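Local coordinates for protein fructuronate-tagaturonate epimerase UxaE (Cohnella laeviribosi, PDB 6ILA) that interconverts D-fructuronate and D-tagaturonate by epimerisation, probably with the help of the zinc ion bound in its TIM barrel, at residues 340-345 with 363-368; 179-184 with 271-276; 346-351 with 479-484. All coordinates share one frame; numbering follows the deposited sequence.

Interaction 1. Residues 340-345 with 363-368; sequences SIHSGA and HVKTAG. With PO4 (phosphate ion), chain E; GOL (glycerol), chain B.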
# COMPACT_ATOMS: atom_id res chain seq x y z
N SER A 340 -4.16 8.00 -8.17
CA SER A 340 -3.72 7.19 -7.06
C SER A 340 -2.95 8.08 -6.08
O SER A 340 -1.96 8.71 -6.46
CB SER A 340 -2.86 6.03 -7.58
OG SER A 340 -2.79 4.93 -6.69
N ILE A 341 -3.39 8.13 -4.83
CA ILE A 341 -2.74 8.98 -3.84
C ILE A 341 -1.78 8.13 -3.02
O ILE A 341 -2.19 7.30 -2.20
CB ILE A 341 -3.75 9.69 -2.93
CG1 ILE A 341 -4.43 10.83 -3.68
CG2 ILE A 341 -3.01 10.35 -1.84
CD1 ILE A 341 -5.45 10.39 -4.69
N HIS A 342 -0.50 8.35 -3.26
CA HIS A 342 0.54 7.76 -2.45
C HIS A 342 0.80 8.62 -1.23
O HIS A 342 0.44 9.80 -1.18
CB HIS A 342 1.80 7.59 -3.28
CG HIS A 342 1.68 6.49 -4.29
ND1 HIS A 342 2.65 5.53 -4.45
CD2 HIS A 342 0.70 6.19 -5.16
CE1 HIS A 342 2.27 4.68 -5.39
NE2 HIS A 342 1.09 5.07 -5.84
N SER A 343 1.41 8.01 -0.22
CA SER A 343 1.67 8.64 1.07
C SER A 343 0.39 9.19 1.69
O SER A 343 0.44 10.08 2.55
CB SER A 343 2.72 9.74 0.94
OG SER A 343 4.02 9.17 0.91
N GLY A 344 -0.74 8.62 1.28
CA GLY A 344 -2.03 9.22 1.57
C GLY A 344 -2.43 9.21 3.03
O GLY A 344 -3.21 10.07 3.46
N ALA A 345 -1.94 8.25 3.81
CA ALA A 345 -2.36 8.20 5.20
C ALA A 345 -2.05 9.52 5.88
O ALA A 345 -0.97 10.07 5.71
CB ALA A 345 -1.66 7.06 5.94
N HIS A 363 -7.83 5.98 -5.87
CA HIS A 363 -7.00 5.02 -5.14
C HIS A 363 -6.18 5.77 -4.11
O HIS A 363 -5.53 6.76 -4.43
CB HIS A 363 -6.07 4.24 -6.05
CG HIS A 363 -5.36 3.13 -5.34
ND1 HIS A 363 -6.03 2.09 -4.73
CD2 HIS A 363 -4.04 2.92 -5.10
CE1 HIS A 363 -5.16 1.28 -4.16
NE2 HIS A 363 -3.95 1.76 -4.37
N VAL A 364 -6.20 5.27 -2.88
CA VAL A 364 -5.49 5.87 -1.76
C VAL A 364 -4.70 4.76 -1.07
O VAL A 364 -5.28 3.77 -0.63
CB VAL A 364 -6.46 6.55 -0.78
CG1 VAL A 364 -5.71 7.41 0.19
CG2 VAL A 364 -7.43 7.40 -1.52
N LYS A 365 -3.38 4.95 -0.95
CA LYS A 365 -2.46 3.94 -0.43
C LYS A 365 -2.05 4.28 1.00
O LYS A 365 -1.38 5.28 1.22
CB LYS A 365 -1.21 3.85 -1.30
CG LYS A 365 -1.43 3.23 -2.64
CD LYS A 365 -0.14 2.68 -3.22
CE LYS A 365 -0.39 2.07 -4.59
NZ LYS A 365 0.86 1.82 -5.36
N THR A 366 -2.41 3.44 1.95
CA THR A 366 -1.87 3.53 3.30
C THR A 366 -0.98 2.32 3.55
O THR A 366 -1.14 1.27 2.93
CB THR A 366 -2.98 3.59 4.38
OG1 THR A 366 -3.35 2.27 4.77
CG2 THR A 366 -4.22 4.30 3.87
N ALA A 367 -0.03 2.48 4.46
CA ALA A 367 0.86 1.38 4.83
C ALA A 367 1.55 1.62 6.17
O ALA A 367 1.31 0.90 7.14
CB ALA A 367 1.90 1.12 3.73
N GLY A 368 2.40 2.64 6.24
CA GLY A 368 3.14 2.86 7.47
C GLY A 368 2.26 3.26 8.64
O GLY A 368 2.54 2.90 9.79
P PO4 E . 1.53 5.69 5.01
O1 PO4 E . 2.17 6.38 6.18
O2 PO4 E . 2.57 4.90 4.27
O3 PO4 E . 0.51 4.72 5.55
O4 PO4 E . 0.91 6.74 4.10
C1 GOL B . 1.67 4.49 1.05
O1 GOL B . 0.95 5.67 1.37
C2 GOL B . 2.75 4.81 0.03
O2 GOL B . 2.12 5.40 -1.07
C3 GOL B . 3.75 5.83 0.57
O3 GOL B . 4.92 5.84 -0.22
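Lys365 runs alongside His342, and its CD lies over one face of the imidazole, 3.9 Å from the ring centroid, in a CH-pi contact displaced toward the rim. Both side chains place CG anti to the carbonyl carbon (chi1 -72° in His342, -71° in Lys365), and with the lysine extended beyond that point they advance in the same direction. NZ is thereby delivered to salt bridges with Asp159 and Glu268; Glu268 also bonds NE2 of His342 and OG of Ser340, so one carboxylate orders three side chains. His342 shares the zinc site with His160, and an alanine here would probably leave the metal short of a ligand and the lysine methylenes without the flat surface they lie against. In the backbone of the same strands, Ile341 N donates to His363 O (2.6 Å) and Lys365 N to Ile341 O (2.9 Å), the alternation of parallel strands. Past the strand ends, Ser343 N holds glycerol O2 at 2.8 Å, while Ala345, Ala367 and Gly368 offer backbone N-H groups to a phosphate ion, probably from the crystallisation liquor, that Lys310 and His438 also bind, at the start of helix 368-381. Strand 338-341 lies between strands 299-301 and 363-366; the latter pairs with strand 92-95 to close the barrel, and helix 468-486 packs against Ala345, Val364 and Thr366.

Interaction 2. Residues 179-184 with 271-276; sequences TLDCSE and IDETLT
Asp181, the last residue of its strand, meets Glu273 carboxylate to carboxylate: Asp181 OD1 stands 3.4 Å from Glu273 OE2, with the two planes turned 55° apart and the side chains crossing at about a right angle. The pair is not a hydrogen bond; the closeness of two acidic groups is probably made tolerable by Arg125, which pairs with Glu273 OE1, and by the zinc ion, about 5 Å from the nearest atom of the Glu273 side chain. With CG anti to the backbone N (chi1 174°), Asp181 also turns OD2 back to its own segment, where it accepts from Ser183 OG at 2.8 Å on the syn side and, weakly, from the Ser183 backbone N-H. That grip holds the serine hydroxyl where the chain leaves the strand.

Cys182 makes the apolar part of the contact. Its CB lies 4.1 Å from Ile271 CG2, and the same methyl comes within 3.8 Å of the carbonyl O of Cys182, while Phe249 and Met250 of helix 233-258 cover the cysteine as well.

Ser183 is the residue most covered by the other loop. Its OG is 3.3 Å from Glu273 CB, and its CB lies 3.7 Å from the CG2 methyl of Thr274. What it packs on is a type I beta turn from Ile271 to Thr274, closed by Thr274 N donating to Ile271 O at 3.1 Å.

Two loops leaving the C-terminal ends of adjacent parallel strands, 177-181 and 266-270, thus pack against each other. This is the rim of a TIM barrel on which active sites are built, here with the zinc close at hand.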
# COMPACT_ATOMS: atom_id res chain seq x y z
N THR A 179 2.44 -1.77 -9.67
CA THR A 179 2.72 -0.34 -9.54
C THR A 179 4.12 -0.14 -10.09
O THR A 179 5.11 -0.43 -9.42
CB THR A 179 2.61 0.10 -8.09
OG1 THR A 179 1.24 0.13 -7.70
CG2 THR A 179 3.27 1.47 -7.88
N LEU A 180 4.20 0.34 -11.32
CA LEU A 180 5.49 0.63 -11.92
C LEU A 180 5.93 2.00 -11.44
O LEU A 180 5.33 3.01 -11.81
CB LEU A 180 5.40 0.57 -13.43
CG LEU A 180 6.74 0.69 -14.15
CD1 LEU A 180 7.43 -0.63 -14.10
CD2 LEU A 180 6.52 1.11 -15.57
N ASP A 181 6.96 2.03 -10.61
CA ASP A 181 7.52 3.29 -10.16
C ASP A 181 8.53 3.75 -11.20
O ASP A 181 9.49 3.02 -11.50
CB ASP A 181 8.19 3.14 -8.79
CG ASP A 181 8.92 4.40 -8.36
OD1 ASP A 181 8.30 5.29 -7.74
OD2 ASP A 181 10.13 4.51 -8.67
N CYS A 182 8.31 4.94 -11.74
CA CYS A 182 9.23 5.54 -12.70
C CYS A 182 9.74 6.89 -12.22
O CYS A 182 10.04 7.76 -13.03
CB CYS A 182 8.59 5.69 -14.07
SG CYS A 182 7.65 4.32 -14.72
N SER A 183 9.83 7.10 -10.91
CA SER A 183 10.33 8.39 -10.45
C SER A 183 11.79 8.61 -10.77
O SER A 183 12.32 9.69 -10.50
CB SER A 183 10.13 8.53 -8.94
OG SER A 183 10.36 7.28 -8.32
N GLU A 184 12.44 7.62 -11.37
CA GLU A 184 13.88 7.63 -11.52
C GLU A 184 14.34 7.75 -12.95
O GLU A 184 15.54 7.98 -13.18
CB GLU A 184 14.47 6.36 -10.89
CG GLU A 184 14.37 6.37 -9.38
CD GLU A 184 15.72 6.56 -8.72
OE1 GLU A 184 16.64 5.78 -9.02
OE2 GLU A 184 15.86 7.52 -7.92
N ILE A 271 4.70 8.14 -10.20
CA ILE A 271 5.85 9.03 -10.19
C ILE A 271 5.76 9.99 -9.02
O ILE A 271 6.42 11.03 -9.02
CB ILE A 271 5.97 9.79 -11.51
CG1 ILE A 271 4.64 10.46 -11.81
CG2 ILE A 271 6.44 8.86 -12.62
CD1 ILE A 271 4.80 11.82 -12.40
N ASP A 272 4.94 9.67 -8.03
CA ASP A 272 4.81 10.49 -6.83
C ASP A 272 6.15 10.72 -6.11
O ASP A 272 6.24 11.62 -5.27
CB ASP A 272 3.84 9.81 -5.87
CG ASP A 272 4.30 8.42 -5.50
OD1 ASP A 272 4.50 7.59 -6.41
OD2 ASP A 272 4.50 8.16 -4.29
N GLU A 273 7.18 9.94 -6.43
CA GLU A 273 8.46 10.03 -5.75
C GLU A 273 9.47 10.93 -6.46
O GLU A 273 10.60 11.07 -5.98
CB GLU A 273 9.03 8.63 -5.57
CG GLU A 273 9.09 8.18 -4.13
CD GLU A 273 9.34 6.68 -4.01
OE1 GLU A 273 8.86 6.08 -3.03
OE2 GLU A 273 9.99 6.11 -4.92
N THR A 274 9.09 11.54 -7.59
CA THR A 274 10.03 12.41 -8.27
C THR A 274 10.36 13.60 -7.40
O THR A 274 9.75 13.86 -6.36
CB THR A 274 9.46 12.90 -9.61
OG1 THR A 274 8.35 13.78 -9.37
CG2 THR A 274 9.01 11.75 -10.45
N LEU A 275 11.38 14.32 -7.81
CA LEU A 275 11.60 15.62 -7.23
C LEU A 275 10.84 16.67 -8.00
O LEU A 275 10.42 17.66 -7.42
CB LEU A 275 13.09 15.94 -7.22
CG LEU A 275 13.93 15.08 -6.30
CD1 LEU A 275 14.27 13.71 -6.91
CD2 LEU A 275 15.19 15.85 -5.93
N THR A 276 10.66 16.45 -9.29
CA THR A 276 9.85 17.34 -10.10
C THR A 276 8.40 17.02 -9.81
O THR A 276 7.95 15.90 -10.08
CB THR A 276 10.16 17.19 -11.59

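Interaction 3. Residues 346-351 with 479-484; sequences DKFSVF and IGKHLD
His482 reaches from helix 468-486 into the loop at residues 346-351 and is touched there by a backbone N-H and two phenyl rings. From CB the side chain sets out with CG anti to the carbonyl carbon (chi1 -74°), which swings the imidazole out of the helix toward the loop. CG comes first, 4.1 Å from Phe351 CE2, and CD2 follows on the same flank at 3.6 Å from Phe351 CZ; the two rings meet obliquely. On the other branch, ND1 bonds the carbonyl O of His478 one turn back in the helix, and it also lies near Phe348. CE1 is 3.5 Å from Phe348 CE1, which sits over the imidazole face toward its rim: the pair is T-shaped, the phenyl edge directed at the histidine face, with planes at 63°.

Phe348, Phe351 and His482 form an aromatic cluster, here joining the C-terminal helix of the chain to the loop after barrel strand 338-341 and to the first residue of helix 351-357.

At the tip, NE2 accepts the backbone N-H of Asp346 at 3.0 Å, the donor tilted 22° from the ring plane. A donor at NE2 and a carbonyl at ND1 are consistent with an imidazole protonated at ND1. The Asp346 carboxylate has other partners, a salt bridge to Arg434 and hydrogen bonds to His478 and Thr369. Beside the histidine, the chain of Lys481, bent at chi3, crosses the Phe348 side chain at about a right angle and lays CE 3.4 Å from Phe348 CZ. Leu485, farther along the helix, touches both Phe348 and Phe351.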
# COMPACT_ATOMS: atom_id res chain seq x y z
N ASP A 346 -3.01 10.02 6.64
CA ASP A 346 -2.88 11.19 7.50
C ASP A 346 -2.90 12.49 6.71
O ASP A 346 -2.64 13.55 7.26
CB ASP A 346 -1.60 11.13 8.35
CG ASP A 346 -1.30 9.72 8.84
OD1 ASP A 346 -2.11 9.19 9.64
OD2 ASP A 346 -0.29 9.13 8.40
N LYS A 347 -3.19 12.42 5.42
CA LYS A 347 -3.40 13.61 4.60
C LYS A 347 -4.84 14.10 4.75
O LYS A 347 -5.58 14.22 3.77
CB LYS A 347 -3.07 13.32 3.15
CG LYS A 347 -1.64 12.83 2.91
CD LYS A 347 -0.56 13.82 3.34
CE LYS A 347 0.80 13.16 3.28
NZ LYS A 347 0.99 12.06 4.29
N PHE A 348 -5.24 14.38 6.00
CA PHE A 348 -6.63 14.71 6.31
C PHE A 348 -7.10 15.98 5.60
O PHE A 348 -8.31 16.15 5.38
CB PHE A 348 -6.82 14.86 7.82
CG PHE A 348 -6.60 13.59 8.60
CD1 PHE A 348 -7.27 12.43 8.28
CD2 PHE A 348 -5.75 13.57 9.69
CE1 PHE A 348 -7.07 11.26 9.03
CE2 PHE A 348 -5.55 12.41 10.44
CZ PHE A 348 -6.19 11.26 10.11
N SER A 349 -6.19 16.86 5.22
CA SER A 349 -6.56 18.12 4.59
C SER A 349 -6.92 17.99 3.11
O SER A 349 -7.45 18.95 2.54
CB SER A 349 -5.40 19.12 4.72
OG SER A 349 -5.55 19.95 5.84
N VAL A 350 -6.64 16.85 2.48
CA VAL A 350 -6.84 16.69 1.04
C VAL A 350 -8.01 15.78 0.71
O VAL A 350 -8.39 15.67 -0.47
CB VAL A 350 -5.56 16.19 0.34
CG1 VAL A 350 -4.36 17.09 0.66
CG2 VAL A 350 -5.26 14.76 0.74
N PHE A 351 -8.62 15.16 1.71
CA PHE A 351 -9.46 14.00 1.48
C PHE A 351 -10.80 14.37 0.87
O PHE A 351 -11.25 13.73 -0.09
CB PHE A 351 -9.65 13.26 2.80
CG PHE A 351 -8.50 12.41 3.18
CD1 PHE A 351 -7.65 11.89 2.21
CD2 PHE A 351 -8.26 12.09 4.52
CE1 PHE A 351 -6.59 11.06 2.57
CE2 PHE A 351 -7.20 11.27 4.89
CZ PHE A 351 -6.36 10.76 3.91
N ILE A 479 -8.49 4.09 10.30
CA ILE A 479 -8.75 3.96 8.87
C ILE A 479 -10.16 4.43 8.53
O ILE A 479 -10.41 4.81 7.38
CB ILE A 479 -8.50 2.51 8.41
CG1 ILE A 479 -7.09 2.07 8.82
CG2 ILE A 479 -8.58 2.43 6.91
CD1 ILE A 479 -5.96 2.52 7.85
N GLY A 480 -11.06 4.46 9.51
CA GLY A 480 -12.41 4.95 9.24
C GLY A 480 -12.43 6.45 9.01
O GLY A 480 -13.01 6.92 8.03
N LYS A 481 -11.82 7.21 9.92
CA LYS A 481 -11.59 8.63 9.73
C LYS A 481 -11.22 8.89 8.27
O LYS A 481 -11.85 9.71 7.58
CB LYS A 481 -10.48 9.12 10.69
CG LYS A 481 -10.63 10.49 11.37
CD LYS A 481 -9.81 10.62 12.71
CE LYS A 481 -8.53 11.50 12.60
NZ LYS A 481 -7.62 11.53 13.83
N HIS A 482 -10.24 8.14 7.76
CA HIS A 482 -9.81 8.29 6.38
C HIS A 482 -10.99 8.13 5.42
O HIS A 482 -11.31 9.03 4.64
CB HIS A 482 -8.69 7.27 6.08
CG HIS A 482 -7.36 7.62 6.69
ND1 HIS A 482 -7.14 7.66 8.05
CD2 HIS A 482 -6.17 7.96 6.11
CE1 HIS A 482 -5.89 8.01 8.29
NE2 HIS A 482 -5.28 8.20 7.13
N LEU A 483 -11.68 6.98 5.49
CA LEU A 483 -12.75 6.71 4.53
C LEU A 483 -13.93 7.66 4.66
O LEU A 483 -14.59 7.96 3.66
CB LEU A 483 -13.22 5.27 4.69
CG LEU A 483 -12.13 4.19 4.62
CD1 LEU A 483 -12.75 2.85 4.88
CD2 LEU A 483 -11.43 4.18 3.29
N ASP A 484 -14.23 8.15 5.88
CA ASP A 484 -15.34 9.09 6.02
C ASP A 484 -14.98 10.45 5.46
O ASP A 484 -15.81 11.12 4.81
CB ASP A 484 -15.74 9.22 7.49
CG ASP A 484 -16.11 7.89 8.12
OD1 ASP A 484 -16.19 7.85 9.37
OD2 ASP A 484 -16.34 6.89 7.38

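How the interactions relate
From the N terminus, interaction 2 closes first, bringing 179-184 to 271-276 across 86 intervening residues that include helix 233-258. It is complete before interaction 1 opens at residue 340. That contact spans only 17 residues, a beta-alpha-beta unit through helix 351-357. Interaction 3 starts within this short span, at 346-351, and ends at 479-484, so interactions 1 and 3 cross. Interaction 1 touches both others: Lys365 NZ reaches Thr179 OG1 of interaction 2, and Gly344 O packs on Phe351 of interaction 3. Interactions 2 and 3, about 23 Å apart between centres, do not touch. Interaction 1 thus links the zinc-side rim, where interaction 2 lies, with the C-terminal helix that interaction 3 brings in.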